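PDB 1S7J: phenazine biosynthesis protein PhzF family from Enterococcus faecalis, which probably acts as an isomerase and belongs to the PhzF family, related in fold to diaminopimelate epimerase. Local coordinates for residues T135-A140 against L146-K151; G174-A179 against G204-N209; V184-R189 against P212-R217. All blocks are in the same frame, centred on the assembly; numbering follows the deposited sequence.

Overall arrangement
Interaction 1 joins the two strands of a hairpin, 139-142 and 146-149, far from the centre of the chain and partly buried, and it alone uses backbone hydrogen bonds and a water bridge, grading from buried aliphatic packing to exposed side chains. Interactions 2 and 3 are buried and lack hydrogen bonds between their segments; both lay helix 207-218 against the sheet, first at its start through a small isoleucine-alanine touch, then further along through a phenylalanine-tryptophan stack. The strands involved, 146-149, 175-180 and 186-192, are successive neighbours, so the three contacts follow one another across the sheet. Glu139 of interaction 1 also meets the polar end of Tyr213 from interaction 3.

Interaction 1 (T135-A140 against L146-K151); sequences TKIYEA and LFFVLK
Ile137 lays its CD1 methyl over one face of the Phe148 ring, toward the rim and 3.9 Å from the ring centroid, while Ala140 CB sits at the edge of the same ring, near its plane. The Tyr138 ring takes Lys136 CE over one face and has Lys136 O in plane at its edge; the backbone of Leu150 and Lys151 approaches that ring obliquely. Ile137 reaches Phe148 because CG1 lies opposite the carbonyl carbon (chi1 -65°) with CD1 extended beyond it, and its other branch, CG2, rests 3.7 Å from Phe148 CB. A branched aliphatic suits this spot, since its two branches, one ending in CD1 and the other the CG2 methyl, cover one aromatic side chain. On the opposite face of the hairpin from Ala140 and Phe148, Glu139 and Val149 run side by side, with CB of Glu139 3.8 Å from Val149 CG2; the carboxylate lies beyond, where OE1 is hydrogen-bonded by the hydroxyls of Tyr141 and Tyr213.

Strands 139-142 and 146-149 form an antiparallel hairpin, in which Ala140 and Phe148 are a non-hydrogen-bonded pair. Two backbone bonds meet Val149: Tyr138 N donates to Val149 O at 2.9 Å, and Val149 N donates to Glu139 O at 3.0 Å. Farther out, a water donates to Lys136 O at 2.9 Å and accepts from Lys151 N, bridging chains that have parted too far for direct pairing. Tyr138 and Lys151 point the same way there, the tyrosine OH 3.5 Å from Lys151 CG, with the first methylenes of the lysine beside the hydroxyl end of the phenol. The chemistry thus changes along the hairpin: apolar and aromatic contact where helix 127-133 covers Ile137 and Phe148, and water-mediated, amphipathic contact at the exposed end, where lysine and tyrosine can keep their polar tips toward solvent.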
loop_
_atom_site.group_PDB
_atom_site.type_symbol
_atom_site.label_atom_id
_atom_site.label_comp_id
_atom_site.label_asym_id
_atom_site.label_seq_id
_atom_site.Cartn_x
_atom_site.Cartn_y
_atom_site.Cartn_z
ATOM N N THR A 135 7.839 13.692 18.604
ATOM C CA THR A 135 9.117 14.083 18.019
ATOM C C THR A 135 8.985 15.408 17.282
ATOM O O THR A 135 7.875 15.948 17.151
ATOM C CB THR A 135 9.640 12.993 17.039
ATOM O OG1 THR A 135 11.015 13.240 16.721
ATOM C CG2 THR A 135 8.800 12.981 15.750
ATOM N N LYS A 136 10.110 15.953 16.834
ATOM C CA LYS A 136 10.122 17.206 16.106
ATOM C C LYS A 136 9.822 17.022 14.615
ATOM O O LYS A 136 10.437 16.200 13.932
ATOM C CB LYS A 136 11.466 17.919 16.257
ATOM C CG LYS A 136 11.509 19.280 15.556
ATOM C CD LYS A 136 12.913 19.850 15.487
ATOM C CE LYS A 136 12.918 21.197 14.771
ATOM N NZ LYS A 136 14.295 21.760 14.644
ATOM N N ILE A 137 8.866 17.815 14.129
ATOM C CA ILE A 137 8.453 17.812 12.732
ATOM C C ILE A 137 9.140 19.008 12.059
ATOM O O ILE A 137 8.828 20.162 12.364
ATOM C CB ILE A 137 6.920 17.975 12.619
ATOM C CG1 ILE A 137 6.220 16.761 13.238
ATOM C CG2 ILE A 137 6.507 18.180 11.165
ATOM C CD1 ILE A 137 4.715 16.885 13.306
ATOM N N TYR A 138 10.101 18.721 11.192
ATOM C CA TYR A 138 10.848 19.760 10.481
ATOM C C TYR A 138 10.039 20.473 9.384
ATOM O O TYR A 138 10.195 21.681 9.172
ATOM C CB TYR A 138 12.120 19.168 9.878
ATOM C CG TYR A 138 13.132 18.731 10.903
ATOM C CD1 TYR A 138 12.772 17.872 11.958
ATOM C CD2 TYR A 138 14.452 19.176 10.841
ATOM C CE1 TYR A 138 13.706 17.478 12.924
ATOM C CE2 TYR A 138 15.396 18.788 11.802
ATOM C CZ TYR A 138 15.016 17.941 12.839
ATOM O OH TYR A 138 15.945 17.576 13.784
ATOM N N GLU A 139 9.208 19.716 8.674
ATOM C CA GLU A 139 8.389 20.262 7.597
ATOM C C GLU A 139 7.008 19.611 7.623
ATOM O O GLU A 139 6.860 18.476 8.083
ATOM C CB GLU A 139 9.061 19.991 6.244
ATOM C CG GLU A 139 10.552 20.380 6.195
ATOM C CD GLU A 139 11.219 20.058 4.861
ATOM O OE1 GLU A 139 10.502 19.900 3.845
ATOM O OE2 GLU A 139 12.471 19.973 4.830
ATOM N N ALA A 140 6.004 20.330 7.154
ATOM C CA ALA A 140 4.644 19.798 7.124
ATOM C C ALA A 140 3.985 20.114 5.785
ATOM O O ALA A 140 4.260 21.153 5.178
ATOM C CB ALA A 140 3.828 20.362 8.275
ATOM N N LEU A 146 -1.805 13.918 6.058
ATOM C CA LEU A 146 -0.860 14.881 6.577
ATOM C C LEU A 146 0.509 14.309 6.203
ATOM O O LEU A 146 0.665 13.091 6.124
ATOM C CB LEU A 146 -1.025 15.044 8.079
ATOM C CG LEU A 146 -2.170 16.010 8.409
ATOM C CD1 LEU A 146 -2.652 15.826 9.846
ATOM C CD2 LEU A 146 -1.706 17.446 8.140
ATOM N N PHE A 147 1.482 15.161 6.009
ATOM C CA PHE A 147 2.789 14.720 5.560
ATOM C C PHE A 147 3.884 15.432 6.348
ATOM O O PHE A 147 4.199 16.586 6.075
ATOM C CB PHE A 147 2.869 15.070 4.065
ATOM C CG PHE A 147 4.078 14.574 3.364
ATOM C CD1 PHE A 147 3.995 13.470 2.521
ATOM C CD2 PHE A 147 5.297 15.244 3.472
ATOM C CE1 PHE A 147 5.100 13.044 1.786
ATOM C CE2 PHE A 147 6.409 14.826 2.744
ATOM C CZ PHE A 147 6.309 13.720 1.899
ATOM N N PHE A 148 4.473 14.736 7.314
ATOM C CA PHE A 148 5.520 15.328 8.149
ATOM C C PHE A 148 6.894 14.789 7.839
ATOM O O PHE A 148 7.062 13.600 7.604
ATOM C CB PHE A 148 5.206 15.086 9.623
ATOM C CG PHE A 148 3.803 15.420 10.012
ATOM C CD1 PHE A 148 2.981 14.459 10.592
ATOM C CD2 PHE A 148 3.285 16.705 9.788
ATOM C CE1 PHE A 148 1.675 14.758 10.948
ATOM C CE2 PHE A 148 1.981 17.014 10.141
ATOM C CZ PHE A 148 1.168 16.038 10.723
ATOM N N VAL A 149 7.882 15.667 7.842
ATOM C CA VAL A 149 9.259 15.271 7.585
ATOM C C VAL A 149 9.978 15.284 8.933
ATOM O O VAL A 149 9.852 16.241 9.695
ATOM C CB VAL A 149 9.949 16.232 6.592
ATOM C CG1 VAL A 149 11.373 15.775 6.308
ATOM C CG2 VAL A 149 9.141 16.306 5.294
ATOM N N LEU A 150 10.676 14.203 9.245
ATOM C CA LEU A 150 11.374 14.086 10.516
ATOM C C LEU A 150 12.889 14.168 10.386
ATOM O O LEU A 150 13.423 14.286 9.277
ATOM C CB LEU A 150 10.955 12.787 11.217
ATOM C CG LEU A 150 9.610 12.719 11.976
ATOM C CD1 LEU A 150 8.516 13.558 11.332
ATOM C CD2 LEU A 150 9.181 11.267 12.080
ATOM N N LYS A 151 13.574 14.088 11.517
ATOM C CA LYS A 151 15.032 14.183 11.578
ATOM C C LYS A 151 15.825 13.198 10.692
ATOM O O LYS A 151 16.617 13.619 9.856
ATOM C CB LYS A 151 15.507 14.070 13.037
ATOM C CG LYS A 151 17.011 14.259 13.219
ATOM C CD LYS A 151 17.438 14.042 14.664
ATOM C CE LYS A 151 18.959 14.156 14.801
ATOM N NZ LYS A 151 19.428 13.988 16.212
HETATM O O HOH W 1 12.528 14.141 13.946
#

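Interaction 2 (G174-A179 against G204-N209); sequences GVIVTA and GSAHAN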
loop_
_atom_site.group_PDB
_atom_site.type_symbol
_atom_site.label_atom_id
_atom_site.label_comp_id
_atom_site.label_asym_id
_atom_site.label_seq_id
_atom_site.Cartn_x
_atom_site.Cartn_y
_atom_site.Cartn_z
ATOM N N GLY A 174 -4.982 10.230 6.807
ATOM C CA GLY A 174 -3.952 9.556 7.551
ATOM C C GLY A 174 -2.809 10.486 7.857
ATOM O O GLY A 174 -2.953 11.709 7.775
ATOM N N VAL A 175 -1.671 9.920 8.211
ATOM C CA VAL A 175 -0.483 10.686 8.537
ATOM C C VAL A 175 0.742 9.967 7.997
ATOM O O VAL A 175 0.908 8.757 8.199
ATOM C CB VAL A 175 -0.334 10.867 10.073
ATOM C CG1 VAL A 175 1.008 11.507 10.406
ATOM C CG2 VAL A 175 -1.481 11.709 10.619
ATOM N N ILE A 176 1.579 10.700 7.295
ATOM C CA ILE A 176 2.788 10.156 6.722
ATOM C C ILE A 176 3.960 10.818 7.385
ATOM O O ILE A 176 3.898 12.000 7.719
ATOM C CB ILE A 176 2.873 10.438 5.197
ATOM C CG1 ILE A 176 1.655 9.853 4.473
ATOM C CG2 ILE A 176 4.163 9.852 4.628
ATOM C CD1 ILE A 176 1.614 10.163 2.991
ATOM N N VAL A 177 5.009 10.050 7.636
ATOM C CA VAL A 177 6.218 10.554 8.246
ATOM C C VAL A 177 7.365 10.076 7.361
ATOM O O VAL A 177 7.370 8.921 6.918
ATOM C CB VAL A 177 6.388 10.035 9.716
ATOM C CG1 VAL A 177 5.258 10.570 10.601
ATOM C CG2 VAL A 177 6.393 8.521 9.749
ATOM N N THR A 178 8.324 10.952 7.100
ATOM C CA THR A 178 9.448 10.617 6.221
ATOM C C THR A 178 10.773 11.146 6.741
ATOM O O THR A 178 10.827 11.848 7.751
ATOM C CB THR A 178 9.250 11.230 4.812
ATOM O OG1 THR A 178 7.859 11.505 4.585
ATOM C CG2 THR A 178 9.736 10.285 3.763
ATOM N N ALA A 179 11.845 10.811 6.028
ATOM C CA ALA A 179 13.191 11.250 6.368
ATOM C C ALA A 179 14.207 10.592 5.436
ATOM O O ALA A 179 13.907 9.582 4.795
ATOM C CB ALA A 179 13.512 10.916 7.806
ATOM N N GLY A 204 0.890 2.009 -0.588
ATOM C CA GLY A 204 1.512 2.466 -1.815
ATOM C C GLY A 204 0.986 3.812 -2.276
ATOM O O GLY A 204 1.742 4.633 -2.816
ATOM N N SER A 205 -0.317 4.020 -2.100
ATOM C CA SER A 205 -0.986 5.257 -2.481
ATOM C C SER A 205 -0.352 6.463 -1.809
ATOM O O SER A 205 -0.419 7.580 -2.320
ATOM C CB SER A 205 -2.469 5.174 -2.128
ATOM O OG SER A 205 -2.658 4.732 -0.789
ATOM N N ALA A 206 0.262 6.226 -0.656
ATOM C CA ALA A 206 0.923 7.270 0.093
ATOM C C ALA A 206 2.144 7.761 -0.660
ATOM O O ALA A 206 2.631 8.862 -0.416
ATOM C CB ALA A 206 1.328 6.753 1.450
ATOM N N HIS A 207 2.667 6.926 -1.562
ATOM C CA HIS A 207 3.839 7.286 -2.328
ATOM C C HIS A 207 3.558 8.282 -3.446
ATOM O O HIS A 207 4.466 8.707 -4.171
ATOM C CB HIS A 207 4.581 6.039 -2.792
ATOM C CG HIS A 207 5.320 5.358 -1.690
ATOM N ND1 HIS A 207 4.686 4.597 -0.728
ATOM C CD2 HIS A 207 6.624 5.399 -1.329
ATOM C CE1 HIS A 207 5.566 4.212 0.177
ATOM N NE2 HIS A 207 6.748 4.686 -0.169
ATOM N N ALA A 208 2.287 8.649 -3.572
ATOM C CA ALA A 208 1.850 9.658 -4.535
ATOM C C ALA A 208 2.358 11.013 -3.985
ATOM O O ALA A 208 2.668 11.914 -4.738
ATOM C CB ALA A 208 0.333 9.676 -4.635
ATOM N N ASN A 209 2.425 11.108 -2.654
ATOM C CA ASN A 209 2.910 12.311 -1.972
ATOM C C ASN A 209 4.415 12.164 -1.725
ATOM O O ASN A 209 5.177 13.114 -1.892
ATOM C CB ASN A 209 2.214 12.492 -0.609
ATOM C CG ASN A 209 0.708 12.734 -0.735
ATOM O OD1 ASN A 209 0.234 13.304 -1.716
ATOM N ND2 ASN A 209 -0.034 12.333 0.301
#
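Ile176 points CG1 opposite its carbonyl carbon (chi1 -58°) and keeps the chain straight beyond (chi2 176°), which carries CD1 out from strand 175-180 to the methyl of Ala206. This CD1 is the isoleucine atom that makes the contact, 3.8 Å from Ala206 CB. Asn209, one turn further on, brings the end of its side chain to the same Ile176 CD1, its CG likewise set opposite the carbonyl carbon. The backbones stay well apart, with the nearest CA atoms, those of Ile176 and Ala206, 7.5 Å from each other, so a long arm on the strand and a small residue facing it suit this separation.

Ala206 lies in a type I turn from Gly204 to His207 that leads into helix 207-218, closed by His207 N donating to Gly204 O at 2.8 Å. Further packing for Ile176 comes from Leu210 of that helix and from Phe147 of the adjoining strand. No hydrogen bond crosses between the two segments: the helix start rests on the sheet by van der Waals contact and the exclusion of water, while polar bonds lie within the turn and helix start and run to neighbours, from Ser205 OG to Arg144 and from His207 ND1 to Cys203 O.

Interaction 3 (V184-R189 against P212-R217); sequences VDFVSR and PYWGKR
Trp214 and Phe186 bury nearly all the surface in this contact, lying against each other as an offset stack. The Phe186 ring and the five-membered ring of Trp214 are almost parallel, their planes at 3° and their centroids 4.2 Å apart, so that Trp214 CD1 lies over one phenylalanine face near its rim. The overlap continues through the phenylalanine methylene: Phe186 CB stands 3.5 Å from the centroid of that five-membered ring, almost on its normal, a CH-pi contact. Phe186 can offer both CB and ring to one indole because CG occupies the position between the backbone N and the carbonyl carbon (chi1 74°), which lays the ring flat over the indole next to CB.

The indole is covered on its opposite face too, by Tyr213 CE1 at 3.5 Å from its plane, which makes Trp214 the middle layer between strand 186-192 and its own helix neighbour. Beyond it, Arg217 sets one guanidinium face against Trp214, with Trp214 CZ3 3.8 Å above the guanidinium plane. The same guanidinium grips Tyr213 OH side-on: NE donates to that oxygen at 2.9 Å and NH1 at 3.1 Å, both in the guanidinium plane. Glu139, from the hairpin nearby, also hydrogen-bonds this hydroxyl, so three bonds meet on it and fix the tyrosine ring's far end.

Helix 207-218 is thereby seated on the sheet face that includes Phe186 and Ile176, both of which also touch Leu210 of the helix. Large flat side chains suit the place, since two of them supply nearly all of the contact. Across the segments the attraction is dispersive and hydrophobic, without a hydrogen bond, whereas the polar bonding gathers beside the stack, toward the 139-142/146-149 hairpin, where the arginine probably makes the tyrosine hydroxyl a better proton donor to the glutamate.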
loop_
_atom_site.group_PDB
_atom_site.type_symbol
_atom_site.label_atom_id
_atom_site.label_comp_id
_atom_site.label_asym_id
_atom_site.label_seq_id
_atom_site.Cartn_x
_atom_site.Cartn_y
_atom_site.Cartn_z
ATOM N N VAL A 184 19.062 3.884 1.900
ATOM C CA VAL A 184 18.106 4.019 0.813
ATOM C C VAL A 184 17.850 5.525 0.620
ATOM O O VAL A 184 18.296 6.329 1.442
ATOM C CB VAL A 184 16.800 3.251 1.172
ATOM C CG1 VAL A 184 15.752 4.178 1.758
ATOM C CG2 VAL A 184 16.296 2.481 -0.005
ATOM N N ASP A 185 17.166 5.904 -0.449
ATOM C CA ASP A 185 16.913 7.328 -0.683
ATOM C C ASP A 185 16.005 7.984 0.360
ATOM O O ASP A 185 16.292 9.085 0.832
ATOM C CB ASP A 185 16.398 7.576 -2.112
ATOM C CG ASP A 185 17.514 7.496 -3.159
ATOM O OD1 ASP A 185 18.700 7.685 -2.799
ATOM O OD2 ASP A 185 17.205 7.255 -4.340
ATOM N N PHE A 186 14.905 7.320 0.705
ATOM C CA PHE A 186 13.991 7.840 1.712
ATOM C C PHE A 186 13.167 6.738 2.368
ATOM O O PHE A 186 12.918 5.688 1.765
ATOM C CB PHE A 186 13.075 8.922 1.125
ATOM C CG PHE A 186 11.991 8.399 0.215
ATOM C CD1 PHE A 186 12.166 8.392 -1.168
ATOM C CD2 PHE A 186 10.764 7.984 0.736
ATOM C CE1 PHE A 186 11.130 7.991 -2.020
ATOM C CE2 PHE A 186 9.729 7.584 -0.103
ATOM C CZ PHE A 186 9.914 7.588 -1.487
ATOM N N VAL A 187 12.766 6.980 3.610
ATOM C CA VAL A 187 11.964 6.030 4.375
ATOM C C VAL A 187 10.658 6.660 4.811
ATOM O O VAL A 187 10.545 7.872 4.849
ATOM C CB VAL A 187 12.720 5.550 5.623
ATOM C CG1 VAL A 187 13.817 4.585 5.226
ATOM C CG2 VAL A 187 13.304 6.734 6.368
ATOM N N SER A 188 9.688 5.845 5.173
ATOM C CA SER A 188 8.408 6.356 5.617
ATOM C C SER A 188 7.696 5.367 6.512
ATOM O O SER A 188 8.202 4.279 6.781
ATOM C CB SER A 188 7.520 6.686 4.411
ATOM O OG SER A 188 7.200 5.521 3.661
ATOM N N ARG A 189 6.553 5.797 7.036
ATOM C CA ARG A 189 5.658 4.998 7.884
ATOM C C ARG A 189 4.319 5.690 7.726
ATOM O O ARG A 189 4.264 6.916 7.675
ATOM C CB ARG A 189 6.099 5.005 9.355
ATOM C CG ARG A 189 7.300 4.139 9.647
ATOM C CD ARG A 189 7.667 4.180 11.105
ATOM N NE ARG A 189 6.620 3.618 11.960
ATOM C CZ ARG A 189 6.738 3.446 13.279
ATOM N NH1 ARG A 189 5.738 2.928 13.965
ATOM N NH2 ARG A 189 7.850 3.808 13.903
ATOM N N PRO A 212 6.872 12.303 -5.277
ATOM C CA PRO A 212 7.026 13.660 -5.802
ATOM C C PRO A 212 7.945 14.495 -4.894
ATOM O O PRO A 212 8.917 15.097 -5.358
ATOM C CB PRO A 212 5.599 14.188 -5.766
ATOM C CG PRO A 212 4.816 12.983 -6.119
ATOM C CD PRO A 212 5.449 11.921 -5.254
ATOM N N TYR A 213 7.632 14.489 -3.595
ATOM C CA TYR A 213 8.401 15.238 -2.609
ATOM C C TYR A 213 9.900 14.951 -2.641
ATOM O O TYR A 213 10.716 15.886 -2.650
ATOM C CB TYR A 213 7.862 14.972 -1.181
ATOM C CG TYR A 213 8.726 15.599 -0.097
ATOM C CD1 TYR A 213 9.846 14.927 0.400
ATOM C CD2 TYR A 213 8.471 16.888 0.368
ATOM C CE1 TYR A 213 10.697 15.523 1.316
ATOM C CE2 TYR A 213 9.326 17.496 1.296
ATOM C CZ TYR A 213 10.440 16.800 1.759
ATOM O OH TYR A 213 11.311 17.377 2.645
ATOM N N TRP A 214 10.262 13.684 -2.573
ATOM C CA TRP A 214 11.665 13.298 -2.568
ATOM C C TRP A 214 12.371 13.391 -3.908
ATOM O O TRP A 214 13.603 13.461 -3.960
ATOM C CB TRP A 214 11.828 11.916 -1.944
ATOM C CG TRP A 214 11.596 11.939 -0.473
ATOM C CD1 TRP A 214 10.451 11.596 0.188
ATOM C CD2 TRP A 214 12.523 12.369 0.532
ATOM N NE1 TRP A 214 10.607 11.790 1.538
ATOM C CE2 TRP A 214 11.869 12.264 1.776
ATOM C CE3 TRP A 214 13.848 12.839 0.494
ATOM C CZ2 TRP A 214 12.495 12.607 2.988
ATOM C CZ3 TRP A 214 14.470 13.181 1.699
ATOM C CH2 TRP A 214 13.791 13.066 2.925
ATOM N N GLY A 215 11.608 13.330 -4.990
ATOM C CA GLY A 215 12.198 13.445 -6.306
ATOM C C GLY A 215 12.602 14.892 -6.497
ATOM O O GLY A 215 13.709 15.187 -6.931
ATOM N N LYS A 216 11.683 15.803 -6.153
ATOM C CA LYS A 216 11.929 17.232 -6.265
ATOM C C LYS A 216 13.052 17.657 -5.325
ATOM O O LYS A 216 14.002 18.314 -5.741
ATOM C CB LYS A 216 10.651 18.023 -5.941
ATOM C CG LYS A 216 10.835 19.540 -6.008
ATOM C CD LYS A 216 9.511 20.293 -5.877
ATOM C CE LYS A 216 9.727 21.805 -6.003
ATOM N NZ LYS A 216 8.444 22.568 -6.055
ATOM N N ARG A 217 12.935 17.271 -4.057
ATOM C CA ARG A 217 13.931 17.618 -3.059
ATOM C C ARG A 217 15.326 17.004 -3.317
ATOM O O ARG A 217 16.341 17.664 -3.090
ATOM C CB ARG A 217 13.438 17.239 -1.660
ATOM C CG ARG A 217 14.216 17.903 -0.540
ATOM C CD ARG A 217 14.748 16.886 0.452
ATOM N NE ARG A 217 14.091 17.000 1.751
ATOM C CZ ARG A 217 14.733 17.044 2.913
ATOM N NH1 ARG A 217 14.050 17.149 4.045
ATOM N NH2 ARG A 217 16.063 16.981 2.945
#